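Local coordinates for Alpha/beta hydrolase family protein (Bacillus anthracis, PDB 3OOS) that probably acts as a serine hydrolase of the alpha/beta hydrolase fold, its natural substrate not known, at residues H30-Y35 and G193-N198; G97-G102 and S258-F263; K128-H133 and V206-Y211; D135-S140 and H231-P236; S224-G229 and I238-I243. One frame throughout, in Å; residues are numbered along the deposited sequence. Where two conformers were deposited one is given.

Contact 1. Residues H30-Y35 and G193-N198; sequences HLYSEY and GKTVGN. With SO4 (sulfate ion), chain B.
Glu34 and Lys194 form the hydrogen-bonded pair of a short antiparallel ladder, two strands of two residues each, that lies apart from the central sheet of the alpha/beta hydrolase fold. Glu34 N gives a sound bond to Lys194 O at 2.9 Å, while the return bond from Lys194 N to Glu34 O is weak, bent to 133° at the hydrogen. Gly193 and Lys194 both face Glu34, a classic beta bulge, and the Gly193 CA sits close against the Tyr35 ring at CD1. Next along, Ser33 and Thr195 form the non-hydrogen-bonded pair, and a water joins their hydroxyl oxygens. Val196 N then donates to Tyr32 O at 2.9 Å, just before the chain enters helix 197-207. On the Glu34 face, Val196 CG2 packs across the glutamate at CB, 3.7 Å away. The Glu34 chain stays extended beyond CG, and a second water bridges its carboxylate to the partner strand, donating to Glu34 OE2 at 2.7 Å and to Thr195 O at 2.8 Å. Glu34 OE1 accepts from Gly61 N. Outward from the ladder, the backbone Tyr32 N donates to His30 ND1, and the His30 and Tyr32 side chains both reach a sulfate, probably from the crystallisation liquor: His30 NE2 donates to its O3 at 2.8 Å and Tyr32 OH to its O1 at 2.7 Å.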
# COMPACT_ATOMS: atom_id res chain seq x y z
N HIS A 30 -3.47 -3.17 1.10
CA HIS A 30 -2.07 -3.12 1.47
C HIS A 30 -1.61 -4.56 1.66
O HIS A 30 -2.43 -5.45 1.86
CB HIS A 30 -1.88 -2.32 2.75
CG HIS A 30 -0.45 -2.09 3.11
ND1 HIS A 30 0.22 -2.88 4.02
CD2 HIS A 30 0.44 -1.18 2.67
CE1 HIS A 30 1.46 -2.45 4.13
NE2 HIS A 30 1.62 -1.42 3.32
N LEU A 31 -0.30 -4.79 1.61
CA LEU A 31 0.23 -6.14 1.67
C LEU A 31 0.14 -6.79 3.05
O LEU A 31 0.07 -8.02 3.16
CB LEU A 31 1.67 -6.18 1.16
CG LEU A 31 2.24 -7.56 0.82
CD1 LEU A 31 1.36 -8.27 -0.21
CD2 LEU A 31 3.65 -7.40 0.31
N TYR A 32 0.14 -5.99 4.11
CA TYR A 32 0.11 -6.54 5.47
C TYR A 32 -0.57 -5.63 6.49
O TYR A 32 -0.02 -5.37 7.56
CB TYR A 32 1.52 -6.97 5.94
CG TYR A 32 2.65 -6.03 5.58
CD1 TYR A 32 2.87 -4.86 6.31
CD2 TYR A 32 3.51 -6.33 4.53
CE1 TYR A 32 3.92 -4.01 5.98
CE2 TYR A 32 4.57 -5.48 4.20
CZ TYR A 32 4.76 -4.32 4.93
OH TYR A 32 5.79 -3.47 4.61
N SER A 33 -1.76 -5.18 6.15
CA SER A 33 -2.55 -4.31 7.04
C SER A 33 -4.00 -4.76 7.08
O SER A 33 -4.53 -5.29 6.11
CB SER A 33 -2.50 -2.86 6.57
OG SER A 33 -1.18 -2.37 6.52
N GLU A 34 -4.65 -4.52 8.22
CA GLU A 34 -6.08 -4.77 8.33
C GLU A 34 -6.85 -3.50 8.65
O GLU A 34 -6.41 -2.68 9.45
CB GLU A 34 -6.39 -5.88 9.34
CG GLU A 34 -5.92 -5.61 10.77
CD GLU A 34 -6.08 -6.82 11.68
OE1 GLU A 34 -6.67 -7.83 11.27
OE2 GLU A 34 -5.60 -6.74 12.83
N TYR A 35 -8.00 -3.35 8.00
CA TYR A 35 -8.80 -2.13 8.07
C TYR A 35 -10.11 -2.35 8.82
O TYR A 35 -10.54 -3.48 9.03
CB TYR A 35 -9.12 -1.65 6.66
CG TYR A 35 -7.91 -1.44 5.77
CD1 TYR A 35 -7.08 -0.33 5.92
CD2 TYR A 35 -7.60 -2.36 4.76
CE1 TYR A 35 -5.98 -0.14 5.11
CE2 TYR A 35 -6.50 -2.17 3.93
CZ TYR A 35 -5.69 -1.06 4.11
OH TYR A 35 -4.60 -0.86 3.30
N GLY A 193 -5.68 0.44 9.63
CA GLY A 193 -4.63 -0.22 8.86
C GLY A 193 -3.52 -0.74 9.75
O GLY A 193 -2.35 -0.41 9.54
N LYS A 194 -3.91 -1.54 10.74
CA LYS A 194 -2.98 -2.13 11.70
C LYS A 194 -2.17 -3.24 11.03
O LYS A 194 -2.70 -4.03 10.26
CB LYS A 194 -3.75 -2.70 12.90
CG LYS A 194 -3.05 -2.52 14.24
CD LYS A 194 -4.01 -2.77 15.39
CE LYS A 194 -4.26 -4.25 15.61
NZ LYS A 194 -3.08 -4.93 16.20
N THR A 195 -0.88 -3.29 11.34
CA THR A 195 0.01 -4.30 10.77
C THR A 195 -0.47 -5.71 11.14
O THR A 195 -0.80 -5.97 12.30
CB THR A 195 1.45 -4.11 11.26
OG1 THR A 195 1.89 -2.79 10.92
CG2 THR A 195 2.38 -5.12 10.59
N VAL A 196 -0.52 -6.58 10.14
CA VAL A 196 -0.87 -7.99 10.35
C VAL A 196 0.42 -8.82 10.35
O VAL A 196 1.05 -8.99 9.30
CB VAL A 196 -1.87 -8.51 9.29
CG1 VAL A 196 -2.18 -9.99 9.51
CG2 VAL A 196 -3.16 -7.71 9.34
N GLY A 197 0.79 -9.31 11.53
CA GLY A 197 2.05 -10.03 11.73
C GLY A 197 2.28 -11.20 10.79
O GLY A 197 3.37 -11.34 10.24
N ASN A 198 1.26 -12.04 10.61
CA ASN A 198 1.37 -13.19 9.72
C ASN A 198 1.81 -12.78 8.32
O ASN A 198 2.64 -13.44 7.70
CB ASN A 198 0.03 -13.94 9.63
CG ASN A 198 -0.23 -14.85 10.82
OD1 ASN A 198 -1.39 -15.10 11.17
ND2 ASN A 198 0.83 -15.35 11.45
S SO4 B . 4.62 -0.04 4.62
O1 SO4 B . 5.36 -0.98 5.46
O2 SO4 B . 5.42 1.15 4.40
O3 SO4 B . 4.28 -0.69 3.36
O4 SO4 B . 3.39 0.33 5.32
O HOH W 1 0.83 -1.85 8.38
O HOH W 2 -2.99 -7.20 13.48

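Contact 2. Residues G97-G102 and S258-F263; sequences GHSAGG and SNHNPF. With SO4 (sulfate ion), chain B.
This is a buried aromatic and polar contact in which His98 and Ser99, at the end of strand 93-98, meet His260 and Phe263 around the start of helix 262-265. The sequence and the sharp turn between strand and helix fit the nucleophile elbow of alpha/beta hydrolases. Ser99 has the strained backbone expected there (phi 62°, psi -118°) and is probably the nucleophile, with His260 and Asp232, bonded to His260 ND1, completing a probable catalytic triad. The serine OG lies at the edge of the His260 ring, 3.3 Å from CE1, and donates at 2.7 Å to sulfate O2. His260 NE2 reaches the same oxygen only weakly. Ala100 N holds sulfate O3 at 2.9 Å, as the residue after the nucleophile does in a typical oxyanion hole.

Beneath this, His98 meets two rings in different ways. Its NE2 edge points at the centre of the His260 face, planes 66° apart, and Phe263 sets its CE2 over the centre of the His98 face in a T-shaped pair. Tyr227 OH, from strand 224-229, is hydrogen-bonded to His98 ND1, so both ring nitrogens are engaged and the ring's rotation is fixed. The second-shell bond that seats His260 is short but bent at the hydrogen: His98 NE2 donates to the His260 backbone O at 2.6 Å, nearly along the C=O axis, with the oxygen tilted out of the His98 ring plane.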
# COMPACT_ATOMS: atom_id res chain seq x y z
N GLY A 97 -2.25 1.35 -4.52
CA GLY A 97 -1.52 0.89 -3.35
C GLY A 97 -0.35 1.79 -3.02
O GLY A 97 0.25 2.41 -3.90
N HIS A 98 -0.02 1.84 -1.73
CA HIS A 98 1.08 2.66 -1.22
C HIS A 98 2.12 1.80 -0.51
O HIS A 98 1.77 0.92 0.29
CB HIS A 98 0.55 3.73 -0.26
CG HIS A 98 1.60 4.69 0.20
ND1 HIS A 98 2.10 5.68 -0.62
CD2 HIS A 98 2.25 4.80 1.38
CE1 HIS A 98 3.02 6.36 0.04
NE2 HIS A 98 3.13 5.85 1.25
N SER A 99 3.38 2.07 -0.83
CA SER A 99 4.54 1.38 -0.23
C SER A 99 4.50 -0.11 -0.57
O SER A 99 4.54 -0.45 -1.75
CB SER A 99 4.65 1.68 1.27
OG SER A 99 5.95 1.37 1.75
N ALA A 100 4.40 -0.99 0.43
CA ALA A 100 4.25 -2.43 0.12
C ALA A 100 2.99 -2.69 -0.72
O ALA A 100 2.97 -3.59 -1.56
CB ALA A 100 4.25 -3.28 1.39
N GLY A 101 1.95 -1.88 -0.50
CA GLY A 101 0.75 -1.92 -1.33
C GLY A 101 1.02 -1.53 -2.78
O GLY A 101 0.36 -2.02 -3.70
N GLY A 102 1.99 -0.63 -2.98
CA GLY A 102 2.43 -0.24 -4.32
C GLY A 102 3.15 -1.38 -5.04
O GLY A 102 2.98 -1.57 -6.25
N SER A 258 6.76 16.16 1.21
CA SER A 258 6.30 14.92 1.83
C SER A 258 7.44 13.94 2.06
O SER A 258 8.41 13.90 1.29
CB SER A 258 5.24 14.23 0.96
OG SER A 258 4.07 15.03 0.83
N ASN A 259 7.31 13.18 3.14
CA ASN A 259 8.17 12.04 3.39
C ASN A 259 7.48 10.78 2.86
O ASN A 259 7.51 10.52 1.65
CB ASN A 259 8.48 11.94 4.89
CG ASN A 259 9.52 10.89 5.21
OD1 ASN A 259 9.46 9.76 4.71
ND2 ASN A 259 10.48 11.24 6.05
N HIS A 260 6.82 10.03 3.73
CA HIS A 260 6.21 8.75 3.35
C HIS A 260 4.70 8.81 3.09
O HIS A 260 4.14 7.85 2.54
CB HIS A 260 6.50 7.71 4.45
CG HIS A 260 6.16 6.30 4.06
ND1 HIS A 260 6.87 5.59 3.12
CD2 HIS A 260 5.18 5.47 4.50
CE1 HIS A 260 6.35 4.39 2.99
NE2 HIS A 260 5.32 4.29 3.82
N ASN A 261 4.05 9.91 3.45
CA ASN A 261 2.59 9.98 3.48
C ASN A 261 1.99 11.18 2.72
O ASN A 261 1.25 11.97 3.32
CB ASN A 261 2.09 10.01 4.93
CG ASN A 261 2.41 8.74 5.70
OD1 ASN A 261 1.55 7.87 5.86
ND2 ASN A 261 3.64 8.64 6.20
N PRO A 262 2.27 11.32 1.40
CA PRO A 262 1.78 12.50 0.66
C PRO A 262 0.27 12.76 0.74
O PRO A 262 -0.15 13.92 0.71
CB PRO A 262 2.17 12.20 -0.79
CG PRO A 262 3.26 11.21 -0.70
CD PRO A 262 3.00 10.39 0.52
N PHE A 263 -0.52 11.70 0.84
CA PHE A 263 -1.99 11.78 0.91
C PHE A 263 -2.51 12.55 2.13
O PHE A 263 -3.64 13.04 2.11
CB PHE A 263 -2.60 10.38 0.84
CG PHE A 263 -1.84 9.35 1.62
CD1 PHE A 263 -2.11 9.15 2.97
CD2 PHE A 263 -0.84 8.60 1.01
CE1 PHE A 263 -1.39 8.20 3.70
CE2 PHE A 263 -0.11 7.66 1.73
CZ PHE A 263 -0.39 7.46 3.08
S SO4 B . 4.62 -0.04 4.62
O1 SO4 B . 5.36 -0.98 5.46
O2 SO4 B . 5.42 1.15 4.40
O3 SO4 B . 4.28 -0.69 3.36
O4 SO4 B . 3.39 0.33 5.32

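Contact 3. Residues K128-H133 and V206-Y211; sequences KEYASH and VEYKDY
Lys128 and Tyr208 come together through two torsions. Lys128 CG stands between its own backbone N and carbonyl carbon (chi1 66°), the crowded position, and the chain is extended from there on; Tyr208 CG is anti to its backbone N (chi1 167°). Lys128 CB lies over a face of the Tyr208 ring in a CH-pi contact, 3.8 Å from the Tyr208 centroid and offset toward the rim. Tyr130 meets the same ring at its edge, with Tyr130 OH 3.6 Å from Tyr208 CD1, and Ala131 CB touches Tyr208 OH. The extended lysine continues past the ring to Lys209, where Lys128 NZ donates to Lys209 O at 2.9 Å. At the lysine's other end its backbone N bonds to Tyr211 O at 3.0 Å, while Tyr211 OH goes to Ala125 O and its ring packs on helix 100-112. Lys128 is thus held at both ends, with CB on the tyrosine face and the rest of its chain passing along backbone carbonyls. The lysine's positive charge here meets a carbonyl oxygen; the nearest carboxylate across the contact is that of Asp210, whose OD1 is 6.0 Å from Lys128 NZ and not in contact.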
# COMPACT_ATOMS: atom_id res chain seq x y z
N LYS A 128 13.58 -5.68 -4.79
CA LYS A 128 14.07 -5.66 -3.42
C LYS A 128 15.26 -4.72 -3.20
O LYS A 128 15.68 -4.50 -2.06
CB LYS A 128 14.45 -7.08 -2.99
CG LYS A 128 15.63 -7.69 -3.74
CD LYS A 128 16.00 -9.05 -3.15
CE LYS A 128 17.19 -9.66 -3.87
NZ LYS A 128 17.51 -11.01 -3.32
N GLU A 129 15.78 -4.15 -4.29
CA GLU A 129 17.00 -3.35 -4.21
C GLU A 129 16.84 -2.04 -3.42
O GLU A 129 17.84 -1.43 -3.03
CB GLU A 129 17.63 -3.14 -5.59
CG GLU A 129 18.13 -4.45 -6.21
CD GLU A 129 19.04 -4.24 -7.40
OE1 GLU A 129 19.49 -5.26 -7.98
OE2 GLU A 129 19.32 -3.08 -7.76
N TYR A 130 15.60 -1.63 -3.14
CA TYR A 130 15.37 -0.44 -2.30
C TYR A 130 16.04 -0.58 -0.93
O TYR A 130 16.58 0.40 -0.41
CB TYR A 130 13.87 -0.14 -2.14
CG TYR A 130 13.11 -1.16 -1.32
CD1 TYR A 130 12.87 -0.95 0.05
CD2 TYR A 130 12.62 -2.32 -1.90
CE1 TYR A 130 12.17 -1.89 0.81
CE2 TYR A 130 11.93 -3.27 -1.16
CZ TYR A 130 11.71 -3.05 0.19
OH TYR A 130 11.01 -3.98 0.92
N ALA A 131 16.03 -1.78 -0.37
CA ALA A 131 16.57 -2.02 0.97
C ALA A 131 18.10 -2.10 0.99
O ALA A 131 18.69 -2.23 2.07
CB ALA A 131 15.94 -3.26 1.59
N SER A 132 18.72 -2.03 -0.18
CA SER A 132 20.17 -2.01 -0.30
C SER A 132 20.69 -0.64 -0.74
O SER A 132 21.89 -0.47 -1.03
CB SER A 132 20.65 -3.10 -1.27
OG SER A 132 20.46 -4.39 -0.70
N HIS A 133 19.79 0.34 -0.80
CA HIS A 133 20.15 1.71 -1.17
C HIS A 133 20.45 2.51 0.09
O HIS A 133 19.67 2.47 1.05
CB HIS A 133 19.01 2.35 -1.96
CG HIS A 133 19.39 3.64 -2.62
ND1 HIS A 133 19.43 4.84 -1.95
CD2 HIS A 133 19.75 3.91 -3.90
CE1 HIS A 133 19.80 5.79 -2.78
NE2 HIS A 133 20.00 5.25 -3.97
N VAL A 206 9.87 -14.55 3.24
CA VAL A 206 9.69 -15.34 2.02
C VAL A 206 9.64 -14.51 0.73
O VAL A 206 10.38 -14.78 -0.21
CB VAL A 206 8.43 -16.26 2.12
CG1 VAL A 206 8.25 -17.10 0.86
CG2 VAL A 206 8.51 -17.16 3.35
N GLU A 207 8.77 -13.51 0.71
CA GLU A 207 8.48 -12.76 -0.51
C GLU A 207 9.62 -11.83 -0.93
O GLU A 207 10.02 -11.81 -2.11
CB GLU A 207 7.19 -11.95 -0.33
CG GLU A 207 6.65 -11.35 -1.62
CD GLU A 207 5.75 -12.30 -2.38
OE1 GLU A 207 4.74 -12.76 -1.82
OE2 GLU A 207 6.05 -12.59 -3.56
N TYR A 208 10.15 -11.08 0.03
CA TYR A 208 11.14 -10.03 -0.22
C TYR A 208 12.35 -10.49 -1.04
O TYR A 208 12.74 -9.82 -2.00
CB TYR A 208 11.59 -9.37 1.09
CG TYR A 208 12.82 -8.51 0.93
CD1 TYR A 208 12.72 -7.17 0.54
CD2 TYR A 208 14.09 -9.05 1.13
CE1 TYR A 208 13.86 -6.39 0.38
CE2 TYR A 208 15.23 -8.28 0.96
CZ TYR A 208 15.11 -6.95 0.59
OH TYR A 208 16.24 -6.19 0.42
N LYS A 209 12.95 -11.62 -0.65
CA LYS A 209 14.20 -12.07 -1.28
C LYS A 209 14.05 -12.41 -2.77
O LYS A 209 15.04 -12.42 -3.51
CB LYS A 209 14.81 -13.26 -0.52
CG LYS A 209 13.93 -14.49 -0.47
CD LYS A 209 14.58 -15.60 0.35
CE LYS A 209 13.76 -16.88 0.29
NZ LYS A 209 13.66 -17.42 -1.09
N ASP A 210 12.82 -12.67 -3.21
CA ASP A 210 12.53 -13.00 -4.60
C ASP A 210 11.82 -11.88 -5.36
O ASP A 210 11.42 -12.08 -6.51
CB ASP A 210 11.69 -14.29 -4.68
CG ASP A 210 12.45 -15.52 -4.23
OD1 ASP A 210 13.70 -15.52 -4.29
OD2 ASP A 210 11.80 -16.51 -3.83
N TYR A 211 11.66 -10.72 -4.73
CA TYR A 211 10.88 -9.65 -5.35
C TYR A 211 11.66 -8.86 -6.40
O TYR A 211 12.64 -8.18 -6.08
CB TYR A 211 10.27 -8.71 -4.30
CG TYR A 211 9.52 -7.55 -4.92
CD1 TYR A 211 8.41 -7.77 -5.73
CD2 TYR A 211 9.95 -6.23 -4.73
CE1 TYR A 211 7.72 -6.72 -6.32
CE2 TYR A 211 9.27 -5.17 -5.33
CZ TYR A 211 8.16 -5.42 -6.12
OH TYR A 211 7.48 -4.38 -6.71

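Contact 4. Residues D135-S140 and H231-P236; sequences DSIYCS and HDVQCP
Ile137 N bonds to Val233 O at 2.9 Å, almost straight at 167°, where a type I beta turn from Ser136 to Cys139 docks on the loop after strand 224-229. Ser136 adds a second bond next to it: its OG, anti to the backbone N (chi1 175°), donates to Gln234 O in the carbonyl plane at 2.8 Å. The same OG accepts from Tyr138 N, an ST turn, so the hydroxyl both shapes its own turn and ties it to the partner loop. That loop has a matching device, an Asx turn in which OD1 of Asp232, the probable triad acid, receives Gln234 N. The third bond joins side chains. Tyr138 OH donates to Gln234 OE1 at 2.9 Å from above the amide plane, ring and amide turned 83° from each other, while Tyr138 CE2 leans on Gln234 CB.

Apolar contacts accompany the three bonds. The Ile137 and Val233 side chains cross at about a right angle, Ile137 CG2 to Val233 CG2 3.7 Å; Ile137 and Gln234 lie side by side, Ile137 CD1 near Gln234 CG; and Pro236 CG packs on the peptide between Asp135 and Ser136. The two loops lead on to helices 145-155 and 237-246, and Trp172 of helix 162-176 touches Ile137, Tyr138 and Gln234 together.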
# COMPACT_ATOMS: atom_id res chain seq x y z
N ASP A 135 20.08 5.44 1.00
CA ASP A 135 19.08 6.42 1.44
C ASP A 135 17.84 5.78 2.08
O ASP A 135 16.94 6.48 2.55
CB ASP A 135 18.65 7.33 0.29
CG ASP A 135 19.71 8.37 -0.05
OD1 ASP A 135 20.71 8.48 0.68
OD2 ASP A 135 19.53 9.07 -1.06
N SER A 136 17.81 4.45 2.11
CA SER A 136 16.73 3.72 2.77
C SER A 136 17.12 3.34 4.19
O SER A 136 18.23 2.89 4.44
CB SER A 136 16.38 2.45 2.00
OG SER A 136 15.42 1.67 2.71
N ILE A 137 16.18 3.51 5.12
CA ILE A 137 16.36 3.10 6.51
C ILE A 137 16.58 1.59 6.66
O ILE A 137 17.07 1.12 7.69
CB ILE A 137 15.17 3.54 7.40
CG1 ILE A 137 13.85 2.92 6.91
CG2 ILE A 137 15.10 5.07 7.46
CD1 ILE A 137 12.64 3.21 7.79
N TYR A 138 16.22 0.83 5.62
CA TYR A 138 16.38 -0.63 5.64
C TYR A 138 17.78 -1.08 5.24
O TYR A 138 18.11 -2.27 5.34
CB TYR A 138 15.32 -1.30 4.75
CG TYR A 138 13.90 -0.91 5.10
CD1 TYR A 138 13.37 -1.20 6.36
CD2 TYR A 138 13.10 -0.24 4.18
CE1 TYR A 138 12.07 -0.84 6.69
CE2 TYR A 138 11.80 0.12 4.50
CZ TYR A 138 11.29 -0.19 5.75
OH TYR A 138 10.00 0.16 6.08
N CYS A 139 18.60 -0.13 4.80
CA CYS A 139 19.97 -0.42 4.36
C CYS A 139 20.98 -0.17 5.48
O CYS A 139 20.93 0.86 6.15
CB CYS A 139 20.32 0.45 3.16
SG CYS A 139 22.01 0.28 2.56
N SER A 140 21.90 -1.12 5.68
CA SER A 140 22.89 -1.03 6.76
C SER A 140 23.85 0.17 6.64
O SER A 140 24.50 0.55 7.62
CB SER A 140 23.67 -2.34 6.89
OG SER A 140 24.44 -2.57 5.72
N HIS A 231 11.09 13.16 0.15
CA HIS A 231 11.89 12.82 1.32
C HIS A 231 11.62 11.43 1.91
O HIS A 231 12.04 11.15 3.04
CB HIS A 231 11.70 13.89 2.40
CG HIS A 231 11.92 15.29 1.91
ND1 HIS A 231 13.17 15.81 1.67
CD2 HIS A 231 11.03 16.27 1.60
CE1 HIS A 231 13.05 17.06 1.25
NE2 HIS A 231 11.77 17.36 1.19
N ASP A 232 10.94 10.58 1.15
CA ASP A 232 10.65 9.21 1.61
C ASP A 232 11.95 8.46 1.93
O ASP A 232 12.87 8.42 1.11
CB ASP A 232 9.85 8.46 0.54
CG ASP A 232 9.03 7.31 1.11
OD1 ASP A 232 9.35 6.80 2.21
OD2 ASP A 232 8.06 6.90 0.44
N VAL A 233 12.03 7.90 3.14
CA VAL A 233 13.22 7.17 3.57
C VAL A 233 13.02 5.65 3.59
O VAL A 233 13.91 4.91 4.03
CB VAL A 233 13.76 7.66 4.96
CG1 VAL A 233 14.18 9.12 4.87
CG2 VAL A 233 12.72 7.46 6.06
N GLN A 234 11.87 5.18 3.12
CA GLN A 234 11.63 3.74 3.05
C GLN A 234 12.01 3.20 1.67
O GLN A 234 13.04 2.54 1.53
CB GLN A 234 10.20 3.40 3.47
CG GLN A 234 9.98 3.58 4.97
CD GLN A 234 8.57 3.25 5.42
OE1 GLN A 234 8.08 2.14 5.21
NE2 GLN A 234 7.92 4.20 6.06
N CYS A 235 11.19 3.50 0.66
CA CYS A 235 11.63 3.36 -0.73
C CYS A 235 12.01 4.75 -1.24
O CYS A 235 11.13 5.56 -1.54
CB CYS A 235 10.52 2.77 -1.62
SG CYS A 235 9.99 1.10 -1.19
N PRO A 236 13.33 5.04 -1.33
CA PRO A 236 13.76 6.36 -1.79
C PRO A 236 13.18 6.75 -3.15
O PRO A 236 12.87 5.88 -3.97
CB PRO A 236 15.28 6.23 -1.85
CG PRO A 236 15.59 5.20 -0.81
CD PRO A 236 14.47 4.21 -0.90
O HOH W 3 15.65 8.95 1.17

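Contact 5. Residues S224-G229 and I238-I243; sequences SFIYCG and IFSCEI
Ser240 OG is the polar atom at the middle of this contact, closely set against strand 224-229: it lies 3.2 Å from Cys228 CB, with Cys228 SG and Tyr227 O farther off at 3.7 and 3.6 Å. Its position, anti to its own carbonyl carbon (chi1 -73°), turns it toward the strand. Ser240 CB packs on Cys228 CB as well, and Cys228 CA and Ser240 CA, 6.4 Å apart, are the nearest CA pair of the two segments. Two residues earlier on the strand, on the same face, Ile226 spans a helical turn, with CG2 against the Ser240 carbonyl O and CD1 on Ile243 CG2 at 3.6 Å, the two isoleucines crossing at a slant. The axes of segments 224-229 and 238-243 approach to 8.1 Å, their directions 171° apart, as in a beta-alpha-beta unit where helix 237-246 returns the chain from strand 224-229 to strand 250-255. Tyr227 points to the other side of the sheet, where its ring meets Phe270 and Phe273 edge-to-face. No hydrogen bond links these two segments. Their hold is van der Waals packing of small and branched side chains, while the helix spends its backbone bonds on itself (Glu242 N to Ile238 O) and the strand on strands 116-122 and 250-255.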
# COMPACT_ATOMS: atom_id res chain seq x y z
N SER A 224 -0.53 4.08 -15.73
CA SER A 224 0.14 3.85 -14.46
C SER A 224 0.53 5.18 -13.84
O SER A 224 1.33 5.93 -14.41
CB SER A 224 1.36 2.96 -14.66
OG SER A 224 0.97 1.72 -15.22
N PHE A 225 -0.06 5.48 -12.69
CA PHE A 225 0.15 6.77 -12.04
C PHE A 225 1.04 6.57 -10.82
O PHE A 225 0.59 6.11 -9.77
CB PHE A 225 -1.19 7.42 -11.69
CG PHE A 225 -2.09 7.61 -12.89
CD1 PHE A 225 -2.00 8.77 -13.66
CD2 PHE A 225 -3.02 6.64 -13.24
CE1 PHE A 225 -2.82 8.95 -14.78
CE2 PHE A 225 -3.85 6.82 -14.35
CZ PHE A 225 -3.75 7.97 -15.12
N ILE A 226 2.32 6.91 -10.99
CA ILE A 226 3.34 6.70 -9.97
C ILE A 226 3.54 7.99 -9.19
O ILE A 226 3.54 9.07 -9.77
CB ILE A 226 4.69 6.25 -10.60
CG1 ILE A 226 4.49 5.25 -11.75
CG2 ILE A 226 5.66 5.72 -9.54
CD1 ILE A 226 3.67 3.99 -11.40
N TYR A 227 3.69 7.90 -7.87
CA TYR A 227 3.97 9.09 -7.06
C TYR A 227 4.87 8.71 -5.89
O TYR A 227 4.95 7.54 -5.51
CB TYR A 227 2.67 9.76 -6.57
CG TYR A 227 2.00 9.01 -5.43
CD1 TYR A 227 2.40 9.21 -4.11
CD2 TYR A 227 0.98 8.09 -5.69
CE1 TYR A 227 1.81 8.51 -3.07
CE2 TYR A 227 0.38 7.40 -4.65
CZ TYR A 227 0.80 7.61 -3.34
OH TYR A 227 0.22 6.92 -2.31
N CYS A 228 5.52 9.72 -5.31
CA CYS A 228 6.37 9.51 -4.15
C CYS A 228 6.68 10.84 -3.49
O CYS A 228 6.80 11.87 -4.16
CB CYS A 228 7.68 8.84 -4.57
SG CYS A 228 8.68 8.17 -3.22
N GLY A 229 6.81 10.81 -2.16
CA GLY A 229 7.34 11.95 -1.42
C GLY A 229 8.82 12.09 -1.69
O GLY A 229 9.56 11.09 -1.67
N ILE A 238 14.16 7.74 -6.01
CA ILE A 238 14.72 7.17 -7.24
C ILE A 238 14.02 5.88 -7.68
O ILE A 238 13.94 5.58 -8.87
CB ILE A 238 16.26 6.98 -7.13
CG1 ILE A 238 16.87 6.58 -8.48
CG2 ILE A 238 16.62 5.98 -6.03
CD1 ILE A 238 18.38 6.66 -8.55
N PHE A 239 13.48 5.12 -6.72
CA PHE A 239 12.81 3.87 -7.04
C PHE A 239 11.45 4.08 -7.70
O PHE A 239 11.03 3.27 -8.53
CB PHE A 239 12.77 2.94 -5.82
CG PHE A 239 14.13 2.46 -5.43
CD1 PHE A 239 14.70 1.37 -6.08
CD2 PHE A 239 14.87 3.14 -4.46
CE1 PHE A 239 15.98 0.94 -5.75
CE2 PHE A 239 16.15 2.71 -4.13
CZ PHE A 239 16.70 1.61 -4.78
N SER A 240 10.78 5.19 -7.35
CA SER A 240 9.57 5.59 -8.07
C SER A 240 9.93 6.11 -9.46
O SER A 240 9.20 5.87 -10.42
CB SER A 240 8.79 6.64 -7.28
OG SER A 240 8.13 6.05 -6.17
N CYS A 241 11.07 6.79 -9.57
CA CYS A 241 11.57 7.22 -10.88
C CYS A 241 11.80 6.02 -11.79
O CYS A 241 11.43 6.04 -12.97
CB CYS A 241 12.86 8.02 -10.75
SG CYS A 241 12.63 9.61 -9.97
N GLU A 242 12.40 4.96 -11.23
CA GLU A 242 12.65 3.74 -11.99
C GLU A 242 11.34 3.11 -12.49
O GLU A 242 11.22 2.78 -13.66
CB GLU A 242 13.44 2.72 -11.17
CG GLU A 242 13.62 1.39 -11.90
CD GLU A 242 14.49 0.40 -11.15
OE1 GLU A 242 14.22 0.15 -9.96
OE2 GLU A 242 15.44 -0.12 -11.77
N ILE A 243 10.37 2.96 -11.58
CA ILE A 243 9.07 2.41 -11.95
C ILE A 243 8.44 3.18 -13.11
O ILE A 243 8.02 2.58 -14.11
CB ILE A 243 8.09 2.39 -10.75
CG1 ILE A 243 8.55 1.38 -9.69
CG2 ILE A 243 6.68 2.04 -11.21
CD1 ILE A 243 7.90 1.57 -8.32

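Contacts 2 and 5 are the buried pair, both based on the central sheet, but contact 5 is plain strand-to-helix packing while contact 2 is rich in rings and polar bonds near the probable active site. Contacts 1, 3 and 4 are partly buried; contact 1 is a backbone ladder, while contacts 3 and 4 each mix one backbone bond with side-chain donors. Contacts 1 and 2 share the sulfate, and helix 197-207 serves contacts 1 and 3. Contact 4 meets contact 2 through Asp232 and His260, and lies against contact 3 along one connection after strand 116-122. Phe239, on the helix of contact 5, packs on Tyr130 and His133 of contact 3.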